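Local coordinates for protein probable molybdenum cofactor guanylyltransferase (PDB 2E8B) that probably transfers the GMP moiety of GTP to Mo-molybdopterin, forming the Mo-molybdopterin guanine dinucleotide cofactor and releasing diphosphate, with magnesium as cofactor, at residues Y18-G23 / Y58-D63; K41-V46 / E65-L70; V75-E80 / L88-K93; E81-I86 / G156-W161; V102-L107 / H135-V140. One frame throughout, in Å; residues are numbered along the deposited sequence.

From the N terminus, contact 1 closes the first beta-alpha-beta unit by pairing strand 16-22 with strand 56-61. Contact 2 crosses it along the chain: it starts in the connecting helix 32-51 and ends in the loop after strand 56-61, and its side chains touch Ala21, Ile59 and Ala61 of contact 1. Next comes contact 3, a short closure of strand 74-76 and its following loop onto helix 84-94. Contact 4 crosses contact 3 along the chain, both using helix 84-94, and reaches far on to the start of helix 160-167. Nested inside its loop, contact 5 pairs strand 99-104 with the corner before strand 140-142, on the opposite side of strand 16-22 from strand 56-61.

Contact 1: Y18-G23 / Y58-D63; sequences YVLAGG and YIVAKD
Tyr18 lies beside Tyr58 on adjacent parallel strands, both side chains pointing the same way from the sheet face that also carries Leu20 and Val60. Tyr18 CB faces Val60 CG2, and CG, anti to the carbonyl carbon (chi1 -69°), starts the ring off beside the backbone N. Further out, Tyr18 CD2 lies 3.9 Å from Val60 CG2 and also near Tyr58 CB. Tyr18 CE2 comes within 3.7 Å of Tyr58 CD1, which CZ approaches too, and OH ends near Tyr58 CE1. The ring planes are only 20° apart but slid, with little overlap. An alanine in place of Tyr18 would probably remove the ring from beside Tyr58 CD1 and open a gap at Val60 CG2. On the other face, Val19 CB touches Ile59 CD1 at 3.7 Å. Between the strands, Val19 N to Tyr58 O, Val60 N to Val19 O and Ala21 N to Val60 O are all 2.8 Å hydrogen bonds. At the far end Gly23 CA meets Lys62 CD, while Lys62 NZ forms a salt bridge to Asp77 and hydrogen bonds to the carbonyl oxygens of Phe79 and Glu81. The pairing belongs to a beta-alpha-beta crossover, as in GT-A-like nucleotidyltransferases; here the first strand carries Leu20, Ala21 and Gly22, predicted to bind GTP.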
# COMPACT_ATOMS: atom_id res chain seq x y z
N TYR A 18 -5.53 0.53 -2.73
CA TYR A 18 -4.52 0.81 -3.73
C TYR A 18 -3.28 -0.01 -3.43
O TYR A 18 -2.71 0.09 -2.35
CB TYR A 18 -4.17 2.29 -3.71
CG TYR A 18 -5.30 3.15 -4.20
CD1 TYR A 18 -6.30 3.55 -3.33
CD2 TYR A 18 -5.41 3.49 -5.55
CE1 TYR A 18 -7.40 4.27 -3.78
CE2 TYR A 18 -6.50 4.21 -6.02
CZ TYR A 18 -7.49 4.59 -5.13
OH TYR A 18 -8.57 5.30 -5.57
N VAL A 19 -2.89 -0.85 -4.38
CA VAL A 19 -1.72 -1.69 -4.23
C VAL A 19 -0.58 -0.98 -4.95
O VAL A 19 -0.64 -0.76 -6.16
CB VAL A 19 -1.94 -3.09 -4.86
CG1 VAL A 19 -0.67 -3.90 -4.80
CG2 VAL A 19 -3.07 -3.80 -4.14
N LEU A 20 0.45 -0.61 -4.19
CA LEU A 20 1.59 0.12 -4.75
C LEU A 20 2.61 -0.80 -5.40
O LEU A 20 3.26 -1.60 -4.73
CB LEU A 20 2.25 0.95 -3.64
CG LEU A 20 1.30 1.85 -2.85
CD1 LEU A 20 2.09 2.69 -1.85
CD2 LEU A 20 0.54 2.76 -3.81
N ALA A 21 2.76 -0.66 -6.72
CA ALA A 21 3.70 -1.48 -7.49
C ALA A 21 5.05 -0.80 -7.74
O ALA A 21 6.00 -1.46 -8.16
CB ALA A 21 3.07 -1.88 -8.81
N GLY A 22 5.11 0.51 -7.53
CA GLY A 22 6.35 1.25 -7.73
C GLY A 22 6.78 1.56 -9.16
O GLY A 22 6.00 1.53 -10.10
N GLY A 23 8.06 1.87 -9.32
CA GLY A 23 8.56 2.18 -10.65
C GLY A 23 9.47 1.08 -11.14
O GLY A 23 9.11 -0.10 -11.12
N TYR A 58 -7.08 -1.10 -6.98
CA TYR A 58 -6.31 -0.54 -8.08
C TYR A 58 -4.83 -0.77 -7.87
O TYR A 58 -4.37 -0.88 -6.73
CB TYR A 58 -6.55 0.96 -8.21
CG TYR A 58 -8.00 1.36 -8.35
CD1 TYR A 58 -8.78 1.60 -7.23
CD2 TYR A 58 -8.59 1.47 -9.60
CE1 TYR A 58 -10.12 1.94 -7.34
CE2 TYR A 58 -9.94 1.81 -9.74
CZ TYR A 58 -10.70 2.04 -8.60
OH TYR A 58 -12.03 2.38 -8.70
N ILE A 59 -4.10 -0.87 -8.97
CA ILE A 59 -2.66 -1.04 -8.91
C ILE A 59 -2.05 0.31 -9.27
O ILE A 59 -2.41 0.89 -10.30
CB ILE A 59 -2.17 -2.08 -9.93
CG1 ILE A 59 -2.82 -3.44 -9.67
CG2 ILE A 59 -0.65 -2.17 -9.89
CD1 ILE A 59 -2.41 -4.09 -8.36
N VAL A 60 -1.17 0.82 -8.42
CA VAL A 60 -0.53 2.09 -8.72
C VAL A 60 0.84 1.75 -9.30
O VAL A 60 1.67 1.13 -8.64
CB VAL A 60 -0.34 2.93 -7.44
CG1 VAL A 60 0.47 4.19 -7.77
CG2 VAL A 60 -1.69 3.31 -6.86
N ALA A 61 1.06 2.13 -10.56
CA ALA A 61 2.33 1.84 -11.22
C ALA A 61 2.67 2.90 -12.26
O ALA A 61 1.79 3.63 -12.72
CB ALA A 61 2.27 0.47 -11.87
N LYS A 62 3.95 2.97 -12.63
CA LYS A 62 4.41 3.94 -13.63
C LYS A 62 4.25 3.41 -15.05
O LYS A 62 4.33 4.17 -16.02
CB LYS A 62 5.88 4.31 -13.39
CG LYS A 62 6.18 4.97 -12.05
CD LYS A 62 7.62 5.44 -12.00
CE LYS A 62 7.98 6.02 -10.64
NZ LYS A 62 7.18 7.24 -10.32
N ASP A 63 4.05 2.10 -15.17
CA ASP A 63 3.91 1.46 -16.48
C ASP A 63 2.71 0.51 -16.48
O ASP A 63 2.72 -0.52 -15.81
CB ASP A 63 5.19 0.69 -16.82
CG ASP A 63 5.26 0.28 -18.27
OD1 ASP A 63 4.26 -0.26 -18.79
OD2 ASP A 63 6.32 0.48 -18.90
O HOH W 1 5.92 0.59 -13.09
O HOH W 2 3.38 2.65 -6.39

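Contact 2: K41-V46 / E65-L70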
# COMPACT_ATOMS: atom_id res chain seq x y z
N LYS A 41 4.81 -12.74 -8.69
CA LYS A 41 3.88 -13.65 -8.04
C LYS A 41 3.44 -13.03 -6.72
O LYS A 41 2.30 -13.19 -6.29
CB LYS A 41 4.56 -15.00 -7.76
CG LYS A 41 4.94 -15.78 -9.01
CD LYS A 41 3.71 -16.16 -9.82
CE LYS A 41 2.77 -17.06 -9.03
NZ LYS A 41 1.64 -17.55 -9.87
N VAL A 42 4.37 -12.32 -6.09
CA VAL A 42 4.08 -11.67 -4.82
C VAL A 42 3.00 -10.60 -4.97
O VAL A 42 2.01 -10.61 -4.24
CB VAL A 42 5.36 -11.03 -4.22
CG1 VAL A 42 5.00 -10.19 -3.00
CG2 VAL A 42 6.35 -12.13 -3.83
N ILE A 43 3.17 -9.68 -5.92
CA ILE A 43 2.16 -8.63 -6.08
C ILE A 43 0.83 -9.23 -6.53
O ILE A 43 -0.24 -8.73 -6.19
CB ILE A 43 2.60 -7.52 -7.06
CG1 ILE A 43 1.64 -6.33 -6.94
CG2 ILE A 43 2.60 -8.03 -8.50
CD1 ILE A 43 2.07 -5.09 -7.71
N GLU A 44 0.90 -10.31 -7.29
CA GLU A 44 -0.31 -10.98 -7.75
C GLU A 44 -1.07 -11.46 -6.52
O GLU A 44 -2.29 -11.29 -6.42
CB GLU A 44 0.05 -12.18 -8.63
CG GLU A 44 -1.14 -12.90 -9.25
CD GLU A 44 -0.72 -14.07 -10.12
OE1 GLU A 44 -0.15 -15.04 -9.58
OE2 GLU A 44 -0.96 -14.02 -11.34
N ARG A 45 -0.35 -12.05 -5.57
CA ARG A 45 -0.97 -12.54 -4.35
C ARG A 45 -1.55 -11.40 -3.51
O ARG A 45 -2.64 -11.52 -2.95
CB ARG A 45 0.03 -13.33 -3.51
CG ARG A 45 0.52 -14.62 -4.17
CD ARG A 45 0.97 -15.63 -3.13
NE ARG A 45 2.18 -15.22 -2.42
CZ ARG A 45 3.41 -15.28 -2.92
NH1 ARG A 45 3.61 -15.74 -4.15
NH2 ARG A 45 4.44 -14.88 -2.20
N VAL A 46 -0.81 -10.30 -3.41
CA VAL A 46 -1.28 -9.16 -2.63
C VAL A 46 -2.56 -8.61 -3.24
O VAL A 46 -3.49 -8.25 -2.52
CB VAL A 46 -0.23 -8.03 -2.59
CG1 VAL A 46 -0.81 -6.80 -1.91
CG2 VAL A 46 1.01 -8.50 -1.84
N GLU A 65 1.37 -1.42 -19.07
CA GLU A 65 1.60 -2.72 -19.71
C GLU A 65 2.46 -3.66 -18.87
O GLU A 65 2.35 -4.88 -18.98
CB GLU A 65 2.24 -2.52 -21.09
CG GLU A 65 1.24 -2.13 -22.16
CD GLU A 65 0.15 -3.18 -22.34
OE1 GLU A 65 0.48 -4.35 -22.61
OE2 GLU A 65 -1.04 -2.83 -22.20
N LYS A 66 3.30 -3.09 -18.02
CA LYS A 66 4.18 -3.87 -17.16
C LYS A 66 3.36 -4.71 -16.18
O LYS A 66 3.85 -5.72 -15.68
CB LYS A 66 5.11 -2.92 -16.39
CG LYS A 66 6.05 -3.60 -15.40
CD LYS A 66 7.01 -2.57 -14.81
CE LYS A 66 8.04 -3.22 -13.89
NZ LYS A 66 7.44 -3.78 -12.66
N PHE A 67 2.12 -4.30 -15.93
CA PHE A 67 1.25 -5.02 -15.01
C PHE A 67 -0.04 -5.54 -15.63
O PHE A 67 -1.02 -5.80 -14.93
CB PHE A 67 0.94 -4.14 -13.80
CG PHE A 67 2.15 -3.86 -12.96
CD1 PHE A 67 2.61 -4.80 -12.05
CD2 PHE A 67 2.88 -2.69 -13.14
CE1 PHE A 67 3.78 -4.59 -11.34
CE2 PHE A 67 4.06 -2.47 -12.44
CZ PHE A 67 4.51 -3.42 -11.53
N SER A 68 -0.03 -5.69 -16.95
CA SER A 68 -1.21 -6.20 -17.64
C SER A 68 -1.49 -7.62 -17.18
O SER A 68 -2.64 -8.07 -17.21
CB SER A 68 -0.98 -6.19 -19.16
OG SER A 68 -0.69 -4.88 -19.62
N PHE A 69 -0.45 -8.32 -16.76
CA PHE A 69 -0.59 -9.71 -16.31
C PHE A 69 -1.47 -9.87 -15.08
O PHE A 69 -1.88 -10.98 -14.75
CB PHE A 69 0.80 -10.33 -16.06
CG PHE A 69 1.47 -9.84 -14.80
CD1 PHE A 69 1.26 -10.49 -13.59
CD2 PHE A 69 2.33 -8.74 -14.84
CE1 PHE A 69 1.90 -10.06 -12.43
CE2 PHE A 69 2.97 -8.30 -13.68
CZ PHE A 69 2.75 -8.96 -12.47
N LEU A 70 -1.76 -8.76 -14.39
CA LEU A 70 -2.60 -8.81 -13.20
C LEU A 70 -4.08 -8.74 -13.53
O LEU A 70 -4.93 -8.98 -12.67
CB LEU A 70 -2.23 -7.67 -12.24
CG LEU A 70 -0.87 -7.77 -11.56
CD1 LEU A 70 -0.64 -6.52 -10.72
CD2 LEU A 70 -0.82 -9.01 -10.68
O HOH W 3 -2.87 -12.37 -12.68
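Ile43, on the crossover helix 32-51 of the first beta-alpha-beta unit, meets Phe67, Phe69 and Leu70 from the 3-10 region that follows strand 56-61. Its CG1 is anti to the backbone N (chi1 -168°), and the two ends of the side chain find different partners. Ile43 CD1 stands 4.0 Å from Phe67 CE1, with the side chains crossing at about a right angle. The CG2 branch of Ile43 instead approaches the tip of the other aromatic ring, 4.1 Å from Phe69 CZ. The same methyl is 4.2 Å from Leu70 CD2, again with the side chains at about a right angle. Together the helix and the 3-10 region cover the sheet face that carries Val19 and Ile59: Ile43 and Phe67 both touch Ala21, predicted to bind GTP, and Leu70 packs on Ile59. Leu70 CD2 also presses on the helix backbone, 3.6 Å from Glu44 CA. Beyond CG the Glu44 chain is extended, and its carboxylate is held by two groups. Glu44 OE1 offers its syn lone pair to Lys41 NZ in a salt bridge of 3.1 Å. A water donates to both Glu44 OE2, at 2.9 Å, and Phe69 O, at 2.7 Å, thereby linking the helix to the 3-10 region.

Contact 3: V75-E80 / L88-K93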
# COMPACT_ATOMS: atom_id res chain seq x y z
N VAL A 75 -3.79 2.63 -11.92
CA VAL A 75 -3.85 4.07 -11.74
C VAL A 75 -2.41 4.50 -12.00
O VAL A 75 -1.49 4.09 -11.29
CB VAL A 75 -4.29 4.46 -10.31
CG1 VAL A 75 -4.21 5.96 -10.13
CG2 VAL A 75 -5.72 3.98 -10.07
N LEU A 76 -2.23 5.30 -13.04
CA LEU A 76 -0.90 5.73 -13.46
C LEU A 76 -0.16 6.75 -12.61
O LEU A 76 -0.66 7.84 -12.34
CB LEU A 76 -0.97 6.24 -14.90
CG LEU A 76 0.36 6.49 -15.61
CD1 LEU A 76 1.04 5.16 -15.85
CD2 LEU A 76 0.12 7.21 -16.93
N ASP A 77 1.05 6.38 -12.21
CA ASP A 77 1.96 7.24 -11.46
C ASP A 77 2.75 7.89 -12.60
O ASP A 77 3.58 7.25 -13.24
CB ASP A 77 2.87 6.36 -10.59
CG ASP A 77 4.04 7.13 -10.00
OD1 ASP A 77 4.29 8.28 -10.42
OD2 ASP A 77 4.73 6.55 -9.13
N GLU A 78 2.46 9.17 -12.85
CA GLU A 78 3.09 9.89 -13.95
C GLU A 78 4.44 10.54 -13.67
O GLU A 78 5.04 11.15 -14.55
CB GLU A 78 2.11 10.95 -14.47
CG GLU A 78 0.70 10.40 -14.67
CD GLU A 78 -0.31 11.45 -15.09
OE1 GLU A 78 -0.32 11.83 -16.29
OE2 GLU A 78 -1.09 11.91 -14.23
N PHE A 79 4.92 10.41 -12.44
CA PHE A 79 6.21 10.98 -12.06
C PHE A 79 7.37 10.10 -12.51
O PHE A 79 7.23 8.88 -12.62
CB PHE A 79 6.28 11.16 -10.55
CG PHE A 79 5.35 12.20 -10.01
CD1 PHE A 79 4.02 11.88 -9.75
CD2 PHE A 79 5.79 13.49 -9.78
CE1 PHE A 79 3.14 12.84 -9.26
CE2 PHE A 79 4.92 14.46 -9.30
CZ PHE A 79 3.59 14.14 -9.04
N GLU A 80 8.51 10.73 -12.77
CA GLU A 80 9.71 10.01 -13.19
C GLU A 80 10.39 9.40 -11.96
O GLU A 80 10.86 8.26 -11.99
CB GLU A 80 10.68 10.97 -13.88
CG GLU A 80 10.13 11.64 -15.14
CD GLU A 80 9.88 10.65 -16.26
OE1 GLU A 80 10.83 9.95 -16.67
OE2 GLU A 80 8.73 10.58 -16.75
N LEU A 88 1.77 7.15 -2.92
CA LEU A 88 0.73 7.51 -1.97
C LEU A 88 -0.07 8.69 -2.51
O LEU A 88 -1.29 8.70 -2.48
CB LEU A 88 1.35 7.87 -0.62
CG LEU A 88 0.41 8.19 0.55
CD1 LEU A 88 -0.46 6.98 0.84
CD2 LEU A 88 1.22 8.56 1.78
N TYR A 89 0.65 9.69 -3.02
CA TYR A 89 0.01 10.87 -3.59
C TYR A 89 -0.90 10.44 -4.73
O TYR A 89 -2.06 10.87 -4.82
CB TYR A 89 1.09 11.83 -4.11
CG TYR A 89 0.56 12.91 -5.03
CD1 TYR A 89 -0.15 14.00 -4.54
CD2 TYR A 89 0.77 12.83 -6.41
CE1 TYR A 89 -0.65 14.98 -5.39
CE2 TYR A 89 0.27 13.80 -7.28
CZ TYR A 89 -0.44 14.87 -6.75
OH TYR A 89 -0.94 15.83 -7.60
N THR A 90 -0.38 9.59 -5.61
CA THR A 90 -1.15 9.11 -6.75
C THR A 90 -2.42 8.39 -6.32
O THR A 90 -3.47 8.56 -6.92
CB THR A 90 -0.30 8.17 -7.62
OG1 THR A 90 0.85 8.89 -8.09
CG2 THR A 90 -1.10 7.67 -8.82
N ALA A 91 -2.32 7.59 -5.26
CA ALA A 91 -3.47 6.86 -4.76
C ALA A 91 -4.54 7.80 -4.21
O ALA A 91 -5.72 7.68 -4.55
CB ALA A 91 -3.03 5.89 -3.66
N LEU A 92 -4.12 8.74 -3.37
CA LEU A 92 -5.06 9.68 -2.76
C LEU A 92 -5.69 10.65 -3.74
O LEU A 92 -6.83 11.07 -3.56
CB LEU A 92 -4.37 10.43 -1.63
CG LEU A 92 -3.97 9.52 -0.47
CD1 LEU A 92 -3.22 10.31 0.58
CD2 LEU A 92 -5.21 8.87 0.13
N LYS A 93 -4.95 10.99 -4.80
CA LYS A 93 -5.47 11.88 -5.83
C LYS A 93 -6.62 11.18 -6.55
O LYS A 93 -7.63 11.80 -6.90
CB LYS A 93 -4.34 12.21 -6.81
CG LYS A 93 -4.72 13.08 -7.99
CD LYS A 93 -3.49 13.27 -8.88
CE LYS A 93 -3.80 14.08 -10.12
NZ LYS A 93 -2.58 14.26 -10.94
O HOH W 4 0.79 10.43 -10.71
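Phe79 and Tyr89 cross at about a right angle, their ring planes 80° apart and their centroids separated by 5.8 Å. The closest atoms are Phe79 CE1 and Tyr89 CE2, at 3.6 Å, with Tyr89 CE2 near the plane of the Phe79 ring at its edge. Tyr89 has CG anti to the backbone N (chi1 165°), which sends CG toward the loop. One residue on, Thr90 presents two different branches. Its CG2 comes 3.6 Å from Leu76 O and 3.8 Å from Val75 CG1, the valine and threonine side chains sliding past each other in opposite directions. Asp77 crosses Thr90 at about a right angle, with its CA 3.9 Å from Thr90 OG1. That hydroxyl bonds back to Ile86 O in its own helix and also receives a hydrogen bond of 3.0 Å from a water, which in turn accepts from Glu78 N. The loop is shaped by an Asx turn, Phe79 N donating to Asp77 OD1 at 3.0 Å, while the other oxygen, OD2, forms a salt bridge with Lys62; Asp77 is predicted to bind GTP. At the exposed margin Glu78 OE2 and Lys93 NZ stay 4.3 Å apart, too far for a salt bridge. Helix 84-94 contacts the sheet through Thr90, on Val60 of strand 56-61, the neighbour of strand 74-76, and helix 146-154 through Tyr89.

Contact 4: E81-I86 / G156-W161; sequences ESASII and GDYRIW
Ile85 and Tyr158 make the tight part of this contact, where the first turn of helix 84-94 meets the loop leading into helix 160-167. With CG1 of Ile85 anti to the backbone N (chi1 -167°), CG2 sits between that N and the carbonyl carbon and meets Tyr158 O at 3.5 Å. Ile160 closes in alongside, its CD1 only 3.6 Å from Ser84 CB. Within this packing a water accepts from Ile85 N at 2.9 Å and donates to Tyr158 O at 2.7 Å, satisfying both backbone groups. The Tyr158 ring is packed too, with CD2 3.6 Å from Ala83 CB and CE2 near Ile86 CD1. The loose side is at the phenol end, where exposed Glu81 crosses at about a right angle: Tyr158 OH donates to Glu81 OE1, though the modelled 2.4 Å is very short and its exact length doubtful. An alanine in place of Tyr158 would probably leave a gap beside Ala83 CB and Ile86 CD1 and the Glu81 carboxylate without the phenol. Asp157 OD1 accepts from Arg159 N in an Asx turn, and the Arg159 guanidinium grips the Asp157 carboxylate side-on, NE 2.8 Å from OD1 and NH2 2.9 Å from OD2. With Arg152 on OD2 as well, two arginines would probably offset the Asp157 charge and keep its carboxylate fixed.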
# COMPACT_ATOMS: atom_id res chain seq x y z
N GLU A 81 10.46 10.17 -10.88
CA GLU A 81 11.08 9.71 -9.65
C GLU A 81 10.28 8.58 -9.01
O GLU A 81 9.05 8.62 -8.99
CB GLU A 81 11.21 10.84 -8.64
CG GLU A 81 12.34 11.81 -8.91
CD GLU A 81 12.36 12.94 -7.91
OE1 GLU A 81 11.37 13.71 -7.89
OE2 GLU A 81 13.34 13.06 -7.15
N SER A 82 10.99 7.60 -8.47
CA SER A 82 10.34 6.47 -7.82
C SER A 82 10.47 6.61 -6.31
O SER A 82 11.51 6.30 -5.73
CB SER A 82 10.98 5.16 -8.28
OG SER A 82 10.39 4.05 -7.63
N ALA A 83 9.40 7.08 -5.67
CA ALA A 83 9.38 7.26 -4.22
C ALA A 83 8.02 6.82 -3.70
O ALA A 83 7.00 7.04 -4.35
CB ALA A 83 9.63 8.73 -3.87
N SER A 84 8.01 6.18 -2.54
CA SER A 84 6.77 5.69 -1.97
C SER A 84 5.75 6.81 -1.75
O SER A 84 4.55 6.60 -1.94
CB SER A 84 7.04 4.97 -0.65
OG SER A 84 7.84 3.83 -0.87
N ILE A 85 6.23 7.98 -1.36
CA ILE A 85 5.32 9.10 -1.11
C ILE A 85 4.61 9.52 -2.39
O ILE A 85 3.49 10.03 -2.34
CB ILE A 85 6.07 10.31 -0.47
CG1 ILE A 85 5.06 11.32 0.06
CG2 ILE A 85 6.98 10.96 -1.49
CD1 ILE A 85 5.68 12.46 0.85
N ILE A 86 5.25 9.30 -3.53
CA ILE A 86 4.64 9.64 -4.82
C ILE A 86 3.54 8.64 -5.16
O ILE A 86 2.53 8.99 -5.78
CB ILE A 86 5.70 9.70 -5.93
CG1 ILE A 86 6.60 10.92 -5.70
CG2 ILE A 86 5.03 9.75 -7.30
CD1 ILE A 86 7.70 11.11 -6.73
N GLY A 156 10.07 19.13 -1.63
CA GLY A 156 11.17 18.19 -1.75
C GLY A 156 11.39 17.17 -0.66
O GLY A 156 12.35 16.40 -0.73
N ASP A 157 10.53 17.15 0.35
CA ASP A 157 10.67 16.19 1.45
C ASP A 157 9.82 14.97 1.13
O ASP A 157 8.60 14.99 1.28
CB ASP A 157 10.20 16.82 2.77
CG ASP A 157 10.57 15.99 3.99
OD1 ASP A 157 10.98 14.82 3.84
OD2 ASP A 157 10.45 16.53 5.12
N TYR A 158 10.47 13.90 0.67
CA TYR A 158 9.79 12.67 0.29
C TYR A 158 9.64 11.67 1.43
O TYR A 158 9.14 10.56 1.22
CB TYR A 158 10.54 12.00 -0.86
CG TYR A 158 10.46 12.71 -2.20
CD1 TYR A 158 10.06 14.04 -2.29
CD2 TYR A 158 10.82 12.04 -3.37
CE1 TYR A 158 10.02 14.69 -3.53
CE2 TYR A 158 10.78 12.67 -4.60
CZ TYR A 158 10.38 14.00 -4.68
OH TYR A 158 10.37 14.63 -5.90
N ARG A 159 10.09 12.03 2.63
CA ARG A 159 10.00 11.11 3.75
C ARG A 159 8.57 10.92 4.24
O ARG A 159 7.93 11.88 4.67
CB ARG A 159 10.86 11.62 4.91
CG ARG A 159 12.32 11.78 4.58
CD ARG A 159 13.03 12.45 5.74
NE ARG A 159 12.55 13.82 5.94
CZ ARG A 159 12.82 14.55 7.01
NH1 ARG A 159 13.57 14.05 7.99
NH2 ARG A 159 12.37 15.80 7.10
N ILE A 160 8.07 9.69 4.18
CA ILE A 160 6.72 9.44 4.67
C ILE A 160 6.73 9.53 6.19
O ILE A 160 5.72 9.84 6.81
CB ILE A 160 6.19 8.06 4.21
CG1 ILE A 160 6.03 8.06 2.68
CG2 ILE A 160 4.84 7.77 4.86
CD1 ILE A 160 5.57 6.73 2.11
N TRP A 161 7.88 9.25 6.80
CA TRP A 161 8.00 9.36 8.26
C TRP A 161 7.74 10.80 8.67
O TRP A 161 7.04 11.06 9.64
CB TRP A 161 9.40 8.97 8.75
CG TRP A 161 9.66 7.49 8.81
CD1 TRP A 161 8.76 6.48 8.67
CD2 TRP A 161 10.93 6.87 9.05
NE1 TRP A 161 9.39 5.26 8.80
CE2 TRP A 161 10.72 5.48 9.04
CE3 TRP A 161 12.23 7.36 9.27
CZ2 TRP A 161 11.76 4.56 9.24
CZ3 TRP A 161 13.26 6.45 9.47
CH2 TRP A 161 13.02 5.07 9.45
O HOH W 5 8.94 8.37 -0.31

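Contact 5: V102-L107 / H135-V140; sequences VLSGDL and HTLVGV
Val102 and Gly139 form an antiparallel hydrogen-bonded pair, Leu103 and Val138 the adjoining non-hydrogen-bonded one, and the regular pairing gives out beyond Leu103, where the second segment turns a corner. Val102 N reaches Gly139 O at 2.8 Å, and Gly139 N returns a bond of 3.1 Å to Val102 O. Ser104 N still finds Leu137 O at 2.9 Å, but the bond is bent, with 130° at the hydrogen. The corner includes a type I turn from His135 to Val138, and it brings Leu137 CB to 3.8 Å from Ser104 CB. Strand 99-104 is thus the point where parallel pairing, with strand 16-22, gives way to antiparallel, with strand 140-142, in a mixed sheet like that of GT-A-like nucleotidyltransferases. Val138 lies on the face of Leu103, where its CG2 packs tightly against Leu107 CD1 at 3.5 Å; these two side chains meet obliquely. The same methyl is 4.3 Å from Leu103 CD1. On the face of Val102, Leu137 CD2 comes within 4.4 Å of Val102 CG1, and Leu137 also touches Leu20 of the predicted GTP site and Ile160. Ser104 has OG anti to the backbone N (chi1 -177°), and this hydroxyl donates to Asp106 OD1 at 2.6 Å from above the carboxylate plane. It probably helps to orient Asp106, which is predicted to bind both GTP and magnesium.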
# COMPACT_ATOMS: atom_id res chain seq x y z
N VAL A 102 -4.17 1.34 1.70
CA VAL A 102 -2.93 1.37 0.94
C VAL A 102 -2.18 0.11 1.32
O VAL A 102 -2.01 -0.19 2.50
CB VAL A 102 -2.10 2.62 1.28
CG1 VAL A 102 -0.74 2.55 0.58
CG2 VAL A 102 -2.84 3.87 0.85
N LEU A 103 -1.72 -0.62 0.31
CA LEU A 103 -1.04 -1.88 0.54
C LEU A 103 0.15 -2.02 -0.40
O LEU A 103 -0.02 -2.00 -1.62
CB LEU A 103 -2.05 -3.01 0.32
CG LEU A 103 -1.77 -4.46 0.70
CD1 LEU A 103 -1.46 -4.56 2.19
CD2 LEU A 103 -3.01 -5.29 0.37
N SER A 104 1.35 -2.17 0.16
CA SER A 104 2.55 -2.33 -0.66
C SER A 104 2.45 -3.65 -1.42
O SER A 104 1.98 -4.66 -0.89
CB SER A 104 3.79 -2.33 0.24
OG SER A 104 4.97 -2.42 -0.54
N GLY A 105 2.91 -3.65 -2.67
CA GLY A 105 2.84 -4.86 -3.47
C GLY A 105 3.99 -5.85 -3.28
O GLY A 105 4.09 -6.81 -4.04
N ASP A 106 4.83 -5.63 -2.28
CA ASP A 106 5.97 -6.51 -2.04
C ASP A 106 5.91 -7.31 -0.73
O ASP A 106 6.94 -7.64 -0.14
CB ASP A 106 7.27 -5.69 -2.07
CG ASP A 106 7.34 -4.68 -0.95
OD1 ASP A 106 6.36 -4.56 -0.19
OD2 ASP A 106 8.39 -4.00 -0.83
N LEU A 107 4.70 -7.63 -0.29
CA LEU A 107 4.50 -8.38 0.95
C LEU A 107 4.03 -9.80 0.62
O LEU A 107 2.84 -10.07 0.54
CB LEU A 107 3.47 -7.65 1.82
CG LEU A 107 3.96 -6.24 2.18
CD1 LEU A 107 2.82 -5.41 2.75
CD2 LEU A 107 5.12 -6.33 3.17
N HIS A 135 4.90 0.07 9.36
CA HIS A 135 4.57 -0.21 7.98
C HIS A 135 3.75 0.91 7.36
O HIS A 135 2.52 0.85 7.32
CB HIS A 135 3.85 -1.55 7.89
CG HIS A 135 4.67 -2.68 8.42
ND1 HIS A 135 4.65 -3.06 9.74
CD2 HIS A 135 5.62 -3.43 7.82
CE1 HIS A 135 5.56 -4.00 9.94
NE2 HIS A 135 6.16 -4.24 8.79
N THR A 136 4.46 1.92 6.88
CA THR A 136 3.85 3.10 6.28
C THR A 136 2.96 2.79 5.09
O THR A 136 2.06 3.57 4.77
CB THR A 136 4.92 4.08 5.81
OG1 THR A 136 5.77 3.44 4.86
CG2 THR A 136 5.75 4.57 6.98
N LEU A 137 3.20 1.66 4.44
CA LEU A 137 2.41 1.29 3.28
C LEU A 137 1.42 0.16 3.51
O LEU A 137 1.07 -0.57 2.57
CB LEU A 137 3.33 0.96 2.10
CG LEU A 137 4.32 2.08 1.74
CD1 LEU A 137 5.18 1.67 0.55
CD2 LEU A 137 3.55 3.36 1.42
N VAL A 138 0.98 0.00 4.76
CA VAL A 138 -0.03 -0.99 5.12
C VAL A 138 -0.96 -0.27 6.09
O VAL A 138 -0.73 -0.24 7.30
CB VAL A 138 0.56 -2.25 5.81
CG1 VAL A 138 -0.58 -3.19 6.21
CG2 VAL A 138 1.51 -2.98 4.86
N GLY A 139 -2.00 0.35 5.54
CA GLY A 139 -2.92 1.06 6.40
C GLY A 139 -3.99 1.82 5.65
O GLY A 139 -4.13 1.71 4.43
N VAL A 140 -4.75 2.61 6.40
CA VAL A 140 -5.81 3.42 5.84
C VAL A 140 -5.38 4.87 5.89
O VAL A 140 -4.95 5.36 6.95
CB VAL A 140 -7.12 3.25 6.63
CG1 VAL A 140 -8.23 4.11 6.02
CG2 VAL A 140 -7.54 1.78 6.61